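Local coordinates for nicotinate phosphoribosyltransferase (Vibrio cholerae, PDB 4HL7), which probably catalyses the ATP-dependent formation of nicotinate ribonucleotide and diphosphate from nicotinate and phosphoribosyl diphosphate, a step of NAD biosynthesis, at residues A[12-17]-A[190-195]; A[59-64]-A[136-141]; A[236-241]-A[249-254]; A[32-37]-A[232-237]. One frame throughout, in Å; residues are numbered along the deposited sequence.

Interaction 1 (A[12-17]-A[190-195]); sequences IIRSLL and FSSQVQ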
# COMPACT_ATOMS: atom_id res chain seq x y z
N ILE A 12 -12.90 -3.82 -14.67
CA ILE A 12 -11.56 -3.59 -14.07
C ILE A 12 -11.74 -3.59 -12.54
O ILE A 12 -11.19 -4.44 -11.85
CB ILE A 12 -10.94 -2.27 -14.61
CG1 ILE A 12 -10.66 -2.43 -16.13
CG2 ILE A 12 -9.72 -1.86 -13.77
CD1 ILE A 12 -10.07 -1.19 -16.79
N ILE A 13 -12.55 -2.69 -12.03
CA ILE A 13 -12.82 -2.62 -10.60
C ILE A 13 -14.07 -3.46 -10.29
O ILE A 13 -15.13 -3.29 -10.92
CB ILE A 13 -12.99 -1.16 -10.12
CG1 ILE A 13 -11.71 -0.33 -10.46
CG2 ILE A 13 -13.37 -1.12 -8.64
CD1 ILE A 13 -10.44 -0.75 -9.74
N ARG A 14 -13.96 -4.36 -9.33
CA ARG A 14 -15.00 -5.39 -9.18
C ARG A 14 -16.14 -4.93 -8.26
O ARG A 14 -17.23 -5.43 -8.36
CB ARG A 14 -14.34 -6.63 -8.66
CG ARG A 14 -13.32 -7.09 -9.69
CD ARG A 14 -13.47 -8.50 -9.94
NE ARG A 14 -12.70 -8.93 -11.11
CZ ARG A 14 -12.55 -10.20 -11.42
NH1 ARG A 14 -13.11 -11.12 -10.63
NH2 ARG A 14 -11.85 -10.55 -12.48
N SER A 15 -15.83 -4.02 -7.34
CA SER A 15 -16.79 -3.50 -6.33
C SER A 15 -16.03 -2.44 -5.54
O SER A 15 -14.82 -2.28 -5.73
CB SER A 15 -17.28 -4.59 -5.37
OG SER A 15 -16.32 -4.93 -4.36
N LEU A 16 -16.71 -1.73 -4.63
CA LEU A 16 -15.98 -0.74 -3.82
C LEU A 16 -15.25 -1.42 -2.66
O LEU A 16 -14.64 -0.74 -1.81
CB LEU A 16 -16.93 0.36 -3.28
CG LEU A 16 -17.36 1.49 -4.25
CD1 LEU A 16 -18.21 2.52 -3.52
CD2 LEU A 16 -16.18 2.16 -4.95
N LEU A 17 -15.30 -2.76 -2.61
CA LEU A 17 -14.41 -3.53 -1.70
C LEU A 17 -13.11 -4.01 -2.40
O LEU A 17 -12.16 -4.52 -1.74
CB LEU A 17 -15.17 -4.77 -1.14
CG LEU A 17 -16.35 -4.45 -0.19
CD1 LEU A 17 -16.91 -5.77 0.34
CD2 LEU A 17 -15.85 -3.56 0.96
N PHE A 190 -1.67 -6.94 -12.76
CA PHE A 190 -1.76 -6.90 -14.21
C PHE A 190 -3.24 -6.61 -14.62
O PHE A 190 -3.49 -5.84 -15.56
CB PHE A 190 -1.34 -8.26 -14.79
CG PHE A 190 -1.38 -8.32 -16.30
CD1 PHE A 190 -0.26 -7.95 -17.06
CD2 PHE A 190 -2.50 -8.81 -16.97
CE1 PHE A 190 -0.30 -7.98 -18.44
CE2 PHE A 190 -2.54 -8.85 -18.37
CZ PHE A 190 -1.43 -8.44 -19.10
N SER A 191 -4.18 -7.24 -13.91
CA SER A 191 -5.60 -7.11 -14.15
C SER A 191 -6.32 -7.69 -12.93
O SER A 191 -5.72 -8.44 -12.17
CB SER A 191 -6.03 -7.83 -15.45
OG SER A 191 -5.90 -9.24 -15.29
N SER A 192 -7.58 -7.33 -12.72
CA SER A 192 -8.34 -7.93 -11.60
C SER A 192 -8.51 -9.46 -11.81
O SER A 192 -8.53 -10.23 -10.82
CB SER A 192 -9.69 -7.20 -11.39
OG SER A 192 -10.46 -7.27 -12.58
N GLN A 193 -8.66 -9.90 -13.07
CA GLN A 193 -8.76 -11.34 -13.41
C GLN A 193 -7.50 -12.08 -13.04
O GLN A 193 -7.57 -13.20 -12.46
CB GLN A 193 -9.11 -11.56 -14.91
CG GLN A 193 -9.45 -13.01 -15.30
CD GLN A 193 -10.58 -13.57 -14.48
OE1 GLN A 193 -11.59 -12.93 -14.33
NE2 GLN A 193 -10.36 -14.70 -13.84
N VAL A 194 -6.33 -11.49 -13.35
CA VAL A 194 -5.09 -12.13 -12.97
C VAL A 194 -4.93 -12.20 -11.47
O VAL A 194 -4.53 -13.25 -10.94
CB VAL A 194 -3.83 -11.46 -13.58
CG1 VAL A 194 -2.57 -11.97 -12.87
CG2 VAL A 194 -3.78 -11.72 -15.07
N GLN A 195 -5.27 -11.12 -10.75
CA GLN A 195 -5.20 -11.18 -9.28
C GLN A 195 -6.16 -12.25 -8.77
O GLN A 195 -5.84 -12.96 -7.80
CB GLN A 195 -5.58 -9.86 -8.62
CG GLN A 195 -5.40 -9.87 -7.07
CD GLN A 195 -5.71 -8.54 -6.43
OE1 GLN A 195 -6.37 -7.70 -7.03
NE2 GLN A 195 -5.22 -8.33 -5.20
O HOH W 1 -13.57 -13.62 -12.27

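Interaction 2 (A[59-64]-A[136-141]); sequences RQEIAH and MAIVSE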
# COMPACT_ATOMS: atom_id res chain seq x y z
N ARG A 59 -9.61 7.90 -18.37
CA ARG A 59 -10.62 8.91 -18.02
C ARG A 59 -11.95 8.24 -17.89
O ARG A 59 -12.73 8.54 -17.00
CB ARG A 59 -10.72 9.91 -19.14
CG ARG A 59 -10.68 11.33 -18.71
CD ARG A 59 -10.31 12.11 -19.95
NE ARG A 59 -9.40 13.16 -19.60
CZ ARG A 59 -8.47 13.62 -20.41
NH1 ARG A 59 -8.33 13.09 -21.62
NH2 ARG A 59 -7.69 14.59 -20.00
N GLN A 60 -12.21 7.32 -18.80
CA GLN A 60 -13.51 6.69 -18.85
C GLN A 60 -13.72 5.85 -17.59
O GLN A 60 -14.80 5.85 -17.01
CB GLN A 60 -13.63 5.85 -20.12
CG GLN A 60 -14.90 5.03 -20.19
CD GLN A 60 -15.01 4.30 -21.51
OE1 GLN A 60 -14.09 4.34 -22.33
NE2 GLN A 60 -16.14 3.64 -21.74
N GLU A 61 -12.68 5.11 -17.21
CA GLU A 61 -12.74 4.24 -16.04
C GLU A 61 -12.86 5.00 -14.79
O GLU A 61 -13.58 4.56 -13.89
CB GLU A 61 -11.47 3.39 -15.97
CG GLU A 61 -11.40 2.48 -17.19
CD GLU A 61 -12.53 1.47 -17.20
OE1 GLU A 61 -13.03 1.11 -16.11
OE2 GLU A 61 -12.89 1.01 -18.29
N ILE A 62 -12.14 6.15 -14.70
CA ILE A 62 -12.14 6.96 -13.49
C ILE A 62 -13.52 7.56 -13.37
O ILE A 62 -14.15 7.46 -12.34
CB ILE A 62 -10.98 7.99 -13.43
CG1 ILE A 62 -9.64 7.23 -13.31
CG2 ILE A 62 -11.16 8.94 -12.24
CD1 ILE A 62 -8.41 8.07 -13.00
N ALA A 63 -14.07 8.05 -14.48
CA ALA A 63 -15.45 8.57 -14.49
C ALA A 63 -16.43 7.53 -14.01
O ALA A 63 -17.35 7.79 -13.22
CB ALA A 63 -15.83 9.08 -15.90
N HIS A 64 -16.25 6.32 -14.49
CA HIS A 64 -17.02 5.21 -14.01
C HIS A 64 -17.04 4.96 -12.49
O HIS A 64 -18.05 4.49 -11.96
CB HIS A 64 -16.58 3.98 -14.76
CG HIS A 64 -17.44 2.81 -14.50
ND1 HIS A 64 -18.69 2.68 -15.06
CD2 HIS A 64 -17.25 1.69 -13.68
CE1 HIS A 64 -19.24 1.53 -14.62
NE2 HIS A 64 -18.35 0.93 -13.78
N MSE A 136 -4.86 3.33 -9.11
CA MSE A 136 -3.60 2.58 -9.51
C MSE A 136 -3.96 1.36 -10.27
O MSE A 136 -3.36 1.10 -11.30
CB MSE A 136 -2.74 2.30 -8.27
CG MSE A 136 -2.21 3.62 -7.81
SE MSE A 136 -1.26 3.30 -6.09
CE MSE A 136 0.30 2.33 -6.84
N ALA A 137 -5.03 0.64 -9.85
CA ALA A 137 -5.47 -0.63 -10.50
C ALA A 137 -6.01 -0.40 -11.89
O ALA A 137 -5.81 -1.23 -12.82
CB ALA A 137 -6.50 -1.38 -9.66
N ILE A 138 -6.68 0.74 -12.03
CA ILE A 138 -7.23 1.14 -13.31
C ILE A 138 -6.07 1.48 -14.26
O ILE A 138 -6.06 1.01 -15.36
CB ILE A 138 -8.14 2.39 -13.12
CG1 ILE A 138 -9.54 1.95 -12.60
CG2 ILE A 138 -8.27 3.16 -14.46
CD1 ILE A 138 -10.34 3.12 -11.99
N VAL A 139 -5.14 2.33 -13.84
CA VAL A 139 -4.03 2.70 -14.74
C VAL A 139 -3.22 1.46 -15.14
O VAL A 139 -2.93 1.27 -16.29
CB VAL A 139 -3.09 3.77 -14.15
CG1 VAL A 139 -1.93 4.08 -15.11
CG2 VAL A 139 -3.86 5.07 -13.88
N SER A 140 -2.90 0.61 -14.16
CA SER A 140 -2.26 -0.68 -14.45
C SER A 140 -2.97 -1.51 -15.48
O SER A 140 -2.35 -1.89 -16.51
CB SER A 140 -1.99 -1.50 -13.16
OG SER A 140 -1.14 -2.60 -13.49
N GLU A 141 -4.25 -1.78 -15.24
CA GLU A 141 -5.01 -2.66 -16.13
C GLU A 141 -5.32 -2.07 -17.52
O GLU A 141 -5.40 -2.84 -18.51
CB GLU A 141 -6.30 -3.17 -15.46
CG GLU A 141 -7.01 -4.14 -16.39
CD GLU A 141 -8.02 -5.03 -15.74
OE1 GLU A 141 -8.80 -5.65 -16.50
OE2 GLU A 141 -8.08 -5.10 -14.49

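Interaction 3 (A[236-241]-A[249-254]); sequences MGHQAL and QVALER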
# COMPACT_ATOMS: atom_id res chain seq x y z
N MSE A 236 1.81 11.00 7.78
CA MSE A 236 2.19 12.23 7.04
C MSE A 236 1.12 13.28 7.25
O MSE A 236 1.43 14.42 7.50
CB MSE A 236 2.25 11.85 5.52
CG MSE A 236 3.52 11.03 5.26
SE MSE A 236 3.32 10.18 3.48
CE MSE A 236 3.80 11.79 2.46
N GLY A 237 -0.17 12.89 7.15
CA GLY A 237 -1.26 13.89 7.36
C GLY A 237 -1.13 14.59 8.71
O GLY A 237 -1.41 15.77 8.85
N HIS A 238 -0.72 13.85 9.74
CA HIS A 238 -0.52 14.48 11.07
C HIS A 238 0.50 15.57 11.13
O HIS A 238 0.49 16.38 12.05
CB HIS A 238 -0.32 13.42 12.18
CG HIS A 238 -1.63 12.77 12.60
ND1 HIS A 238 -2.21 11.80 11.87
CD2 HIS A 238 -2.55 13.12 13.60
CE1 HIS A 238 -3.41 11.46 12.44
NE2 HIS A 238 -3.61 12.26 13.49
N GLN A 239 1.39 15.63 10.14
CA GLN A 239 2.36 16.77 10.04
C GLN A 239 1.69 18.11 9.79
O GLN A 239 2.29 19.17 10.00
CB GLN A 239 3.41 16.50 8.92
CG GLN A 239 4.27 15.28 9.21
CD GLN A 239 5.03 14.83 7.97
OE1 GLN A 239 5.10 15.56 7.00
NE2 GLN A 239 5.58 13.60 7.99
N ALA A 240 0.49 18.05 9.27
CA ALA A 240 -0.32 19.23 9.05
C ALA A 240 -1.30 19.49 10.22
O ALA A 240 -1.69 20.66 10.46
CB ALA A 240 -1.12 19.10 7.74
N LEU A 241 -1.70 18.45 10.92
CA LEU A 241 -2.81 18.55 11.87
C LEU A 241 -2.33 18.85 13.32
O LEU A 241 -3.13 19.46 14.12
CB LEU A 241 -3.60 17.21 11.90
CG LEU A 241 -4.16 16.81 10.53
CD1 LEU A 241 -4.83 15.45 10.65
CD2 LEU A 241 -5.20 17.84 10.18
N GLN A 249 3.88 10.48 16.80
CA GLN A 249 3.34 10.00 18.05
C GLN A 249 1.84 10.13 18.17
O GLN A 249 1.17 9.17 18.59
CB GLN A 249 4.03 10.67 19.26
CG GLN A 249 3.83 9.72 20.44
CD GLN A 249 4.71 10.04 21.58
OE1 GLN A 249 5.65 9.33 21.88
NE2 GLN A 249 4.42 11.13 22.21
N VAL A 250 1.31 11.28 17.79
CA VAL A 250 -0.15 11.48 17.83
C VAL A 250 -0.85 10.51 16.87
O VAL A 250 -1.90 9.94 17.19
CB VAL A 250 -0.56 12.94 17.54
CG1 VAL A 250 -2.06 13.01 17.27
CG2 VAL A 250 -0.07 13.86 18.70
N ALA A 251 -0.26 10.32 15.68
CA ALA A 251 -0.87 9.41 14.70
C ALA A 251 -0.89 7.99 15.29
O ALA A 251 -1.90 7.25 15.16
CB ALA A 251 -0.09 9.44 13.39
N LEU A 252 0.22 7.58 15.96
CA LEU A 252 0.17 6.24 16.64
C LEU A 252 -0.94 6.14 17.70
O LEU A 252 -1.68 5.15 17.75
CB LEU A 252 1.54 5.85 17.27
CG LEU A 252 2.74 5.66 16.29
CD1 LEU A 252 4.03 5.74 17.06
CD2 LEU A 252 2.57 4.27 15.64
N GLU A 253 -1.06 7.15 18.56
CA GLU A 253 -2.06 7.15 19.59
C GLU A 253 -3.47 7.15 19.02
O GLU A 253 -4.35 6.45 19.51
CB GLU A 253 -1.83 8.39 20.50
CG GLU A 253 -0.50 8.22 21.25
CD GLU A 253 -0.18 9.46 22.05
OE1 GLU A 253 -0.60 10.53 21.62
OE2 GLU A 253 0.49 9.35 23.07
N ARG A 254 -3.70 7.95 17.99
CA ARG A 254 -5.06 8.14 17.49
C ARG A 254 -5.55 6.93 16.71
O ARG A 254 -6.74 6.71 16.62
CB ARG A 254 -5.13 9.38 16.62
CG ARG A 254 -5.11 10.62 17.52
CD ARG A 254 -5.94 11.75 16.98
NE ARG A 254 -6.67 12.41 18.07
CZ ARG A 254 -7.54 13.40 17.89
NH1 ARG A 254 -7.74 13.87 16.67
NH2 ARG A 254 -8.17 13.94 18.95

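Interaction 4 (A[32-37]-A[232-237]); sequences HFYPDV and HEWFMG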
# COMPACT_ATOMS: atom_id res chain seq x y z
N HIS A 32 -14.03 9.70 11.84
CA HIS A 32 -14.22 9.94 13.26
C HIS A 32 -13.54 11.20 13.72
O HIS A 32 -14.18 12.04 14.41
CB HIS A 32 -13.69 8.72 14.04
CG HIS A 32 -13.98 8.81 15.51
ND1 HIS A 32 -15.19 8.47 16.04
CD2 HIS A 32 -13.20 9.28 16.57
CE1 HIS A 32 -15.17 8.68 17.37
NE2 HIS A 32 -13.96 9.21 17.69
N PHE A 33 -12.27 11.41 13.36
CA PHE A 33 -11.44 12.50 13.95
C PHE A 33 -11.36 13.75 13.06
O PHE A 33 -11.07 14.86 13.56
CB PHE A 33 -10.00 11.98 14.25
CG PHE A 33 -9.91 11.12 15.49
CD1 PHE A 33 -10.31 11.64 16.71
CD2 PHE A 33 -9.34 9.83 15.44
CE1 PHE A 33 -10.21 10.87 17.87
CE2 PHE A 33 -9.23 9.05 16.59
CZ PHE A 33 -9.67 9.57 17.80
N TYR A 34 -11.45 13.55 11.75
CA TYR A 34 -11.02 14.57 10.77
C TYR A 34 -12.03 14.70 9.62
O TYR A 34 -11.66 14.77 8.46
CB TYR A 34 -9.60 14.22 10.18
CG TYR A 34 -8.57 14.02 11.26
CD1 TYR A 34 -7.83 12.84 11.33
CD2 TYR A 34 -8.31 15.04 12.17
CE1 TYR A 34 -6.93 12.62 12.38
CE2 TYR A 34 -7.43 14.87 13.23
CZ TYR A 34 -6.72 13.65 13.30
OH TYR A 34 -5.81 13.45 14.31
N PRO A 35 -13.29 14.80 9.96
CA PRO A 35 -14.33 14.88 8.92
C PRO A 35 -14.24 16.10 7.97
O PRO A 35 -14.84 16.04 6.88
CB PRO A 35 -15.63 14.95 9.75
CG PRO A 35 -15.21 15.59 11.02
CD PRO A 35 -13.86 14.94 11.32
N ASP A 36 -13.62 17.19 8.38
CA ASP A 36 -13.51 18.40 7.53
C ASP A 36 -12.06 18.66 7.07
O ASP A 36 -11.75 19.72 6.59
CB ASP A 36 -14.03 19.62 8.26
CG ASP A 36 -15.54 19.62 8.37
OD1 ASP A 36 -16.23 19.53 7.32
OD2 ASP A 36 -16.05 19.72 9.51
N VAL A 37 -11.17 17.69 7.24
CA VAL A 37 -9.80 17.88 6.75
C VAL A 37 -9.74 17.63 5.25
O VAL A 37 -10.34 16.67 4.78
CB VAL A 37 -8.89 16.90 7.50
CG1 VAL A 37 -7.52 16.74 6.81
CG2 VAL A 37 -8.73 17.40 8.96
N HIS A 232 1.52 5.07 5.32
CA HIS A 232 2.31 6.29 5.67
C HIS A 232 1.45 7.56 5.70
O HIS A 232 1.68 8.44 6.51
CB HIS A 232 3.41 6.55 4.64
CG HIS A 232 4.44 5.47 4.63
ND1 HIS A 232 4.47 4.54 3.66
CD2 HIS A 232 5.45 5.14 5.55
CE1 HIS A 232 5.47 3.63 3.96
NE2 HIS A 232 6.06 4.02 5.11
N GLU A 233 0.44 7.63 4.84
CA GLU A 233 -0.38 8.88 4.78
C GLU A 233 -1.03 9.25 6.05
O GLU A 233 -1.21 10.41 6.29
CB GLU A 233 -1.46 8.81 3.64
CG GLU A 233 -2.58 7.90 3.95
CD GLU A 233 -3.71 7.99 2.89
OE1 GLU A 233 -4.43 9.04 2.82
OE2 GLU A 233 -3.90 6.95 2.22
N TRP A 234 -1.34 8.27 6.92
CA TRP A 234 -1.92 8.61 8.21
C TRP A 234 -0.89 9.41 9.04
O TRP A 234 -1.16 10.48 9.62
CB TRP A 234 -2.30 7.30 8.91
CG TRP A 234 -2.81 7.45 10.31
CD1 TRP A 234 -2.20 7.03 11.49
CD2 TRP A 234 -4.08 8.04 10.71
NE1 TRP A 234 -3.03 7.27 12.58
CE2 TRP A 234 -4.16 7.91 12.17
CE3 TRP A 234 -5.14 8.64 10.03
CZ2 TRP A 234 -5.26 8.35 12.89
CZ3 TRP A 234 -6.25 9.12 10.77
CH2 TRP A 234 -6.33 8.94 12.16
N PHE A 235 0.36 8.95 9.00
CA PHE A 235 1.43 9.67 9.78
C PHE A 235 1.80 11.01 9.12
O PHE A 235 2.07 12.03 9.80
CB PHE A 235 2.63 8.74 9.84
CG PHE A 235 2.32 7.46 10.56
CD1 PHE A 235 1.85 6.36 9.87
CD2 PHE A 235 2.37 7.40 11.93
CE1 PHE A 235 1.47 5.20 10.57
CE2 PHE A 235 1.96 6.24 12.62
CZ PHE A 235 1.53 5.15 11.92
N MSE A 236 1.81 11.00 7.78
CA MSE A 236 2.19 12.23 7.04
C MSE A 236 1.12 13.28 7.25
O MSE A 236 1.43 14.42 7.50
CB MSE A 236 2.25 11.85 5.52
CG MSE A 236 3.52 11.03 5.26
SE MSE A 236 3.32 10.18 3.48
CE MSE A 236 3.80 11.79 2.46
N GLY A 237 -0.17 12.89 7.15
CA GLY A 237 -1.26 13.89 7.36
C GLY A 237 -1.13 14.59 8.71
O GLY A 237 -1.41 15.77 8.85

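Interaction 1 (A[12-17]-A[190-195])
Ser192 joins the loop 12-17 to the first turn of helix 192-205 through a two-way hydroxyl, tying the N-terminal loop to the capped start of a helix of the barrel part. Its OG donates to Ile12 O at 3.0 Å and accepts from Arg14 NE at 3.2 Å, with an N-H...O angle of 150°. A small hydroxyl suits this place because it can give and take a bond at once while lying close to the backbone; at chi1 59° OG stands between the backbone N and the carbonyl carbon, and from there it meets both partners. One position along the helix, Arg14 NH2 donates a hydrogen bond to Gln193 OE1 at 3.0 Å; OE1 sits near the guanidinium plane, although the NH2 donor lies well above the plane of the amide. A water bridges the third nitrogen, NH1, to the same OE1. Bent at chi2 (-132°), the long Arg14 chain presents its donor edge to two side chains of one helical turn, and Ser192 O covers one face near the rim.

Further out, Ser191 is the N-cap of the helix, and Glu141 OE2 of helix 131-147 accepts from Ser192 N in the first turn. The capping bond itself runs from Val194 N to Ser191 OG, 3.0 Å long.

Interaction 2 (A[59-64]-A[136-141])
Glu61 and Ile138 have the closest CA atoms, 6.9 Å apart, where helix 52-64 lies against helix 131-147 in a helix-helix packing contact of the N-terminal domain. Within each segment the chain keeps its regular i to i-4 backbone bonding; the contact between the two rods is carried mainly by side chains. Ile138 is the chief contributor. Its branched carbons spread over the aliphatic root of Glu61: CG2 presses on Glu61 CB at 3.5 Å, while CG1 stands farther off, 4.1 Å from the same CB. The beta-branch explains this reach, since chi1 of -80° sets CG2 anti to the backbone N and CG1 beside it, letting one residue offer two surfaces to its neighbour. CD1 extends past Glu61 toward Ile62 and comes within 4.4 Å of Ile62 CG1, a looser apolar touch at the buried side of the helix pair.

Glutamate suits its partly exposed place because only the methylene root need be apolar. Its chain bends at chi2 (-65°), and the carboxylate end also rests on Ile12. Beyond the pair, Ile62 packs on Val104 and Met106 of strand 104-109, and Val139 packs on Val45 and Ile373, so both helices lean on the antiparallel sheet of the domain. Back between the two helices, Ile138 CD1 also lies near the backbone of the opposing helix, 4.0 Å from Glu61 O.

Interaction 3 (A[236-241]-A[249-254])
His238 lies against Val250, Ala251 and Arg254 in a packing of consecutive helices, 232-241 and 247-258, whose local axes pass 9.2 Å apart at 111° between their N-to-C directions. CB begins the contact loosely, 4.2 Å from Ala251 CB. With chi1 at -78°, CG sits beside the backbone N and the imidazole turns one face to Ala251. ND1 comes nearest to that methyl, 3.5 Å from Ala251 CB, in a CH-pi contact whose methyl stands 3.9 Å from the ring centroid and 29° off its normal. An alanine suits this place because its single methyl lets the flat ring lie close to the opposing helix, over Ala251 CA as well. ND1 also donates back to Trp234 O in the preceding turn, which fixes the ring's rotation. CE1 lies 4.0 Å from Ala251 CA. Farther round the ring, CD2 meets Val250 CG1 obliquely at 3.7 Å.

The polar tip has its hydrogen bond outside the two segments: NE2 with Tyr34 OH, which also bonds Arg254 NH1. Arginine thus adds an aliphatic shaft to the contact and a charged end beyond it. At the ring's edge, near its plane, Arg254 CD lies 4.2 Å from His238 NE2.

Interaction 4 (A[32-37]-A[232-237])
Tyr34 and Trp234 carry this buried aromatic contact, which brings the turn after helix 21-33 against helix 232-241 and so joins the N-terminal domain to the barrel part of the fold. The rings meet obliquely, with planes at 54° and centroids 5.9 Å apart. Tyr34 offers its ring edge: CE1 approaches Trp234 CH2 at 3.7 Å, and the neighbouring CD1 stands 4.1 Å from Trp234 CZ3. A tyrosine suits position 34 because this aromatic edge packs on the indole while its OH is hydrogen-bonded to His238 NE2 and Arg254 NH1. On Trp234, the far end of the six-membered ring does the touching. Trp234 CG lies anti to the backbone N (chi1 175°), which carries the indole toward helix 21-33 and the turn after it. A large two-ring side chain suits this place, because its benzo end can reach Tyr34 while NE1, at the five-membered ring, is hydrogen-bonded to Ala251 O. That bond pins the indole in the interior, where Met26, Ala29 and Ile30 of helix 21-33 also pack on it.

Tyr34 leaves the helix and opens a type I beta turn toward strand 38-46. Phe33 contributes a smaller part, and its ring makes a cation-pi contact with Arg254. Two residues before Trp234 is His232, the predicted phosphorylation site, unmodified here. One face of the Tyr34 ring is covered by Phe33 CB, 3.6 Å above the plane.

Overall arrangement
From the N terminus, interaction 1 opens in the loop at 12-17, and interaction 4 opens next, at the end of helix 21-33. Interaction 2 starts on helix 52-64 and closes first, at 136-141, lying within the spans of both earlier contacts. Interaction 1 then closes at 190-195 and interaction 4 at 232-237, so these two cross. Interaction 3 follows as a short local closure from helix 232-241 to helix 247-258, starting on the helix where interaction 4 ends. Interactions 1 and 2 adjoin at one end of the molecule, 3 and 4 at another; the long-range contacts 1 and 4 tie the N-terminal region to the barrel in two separate places.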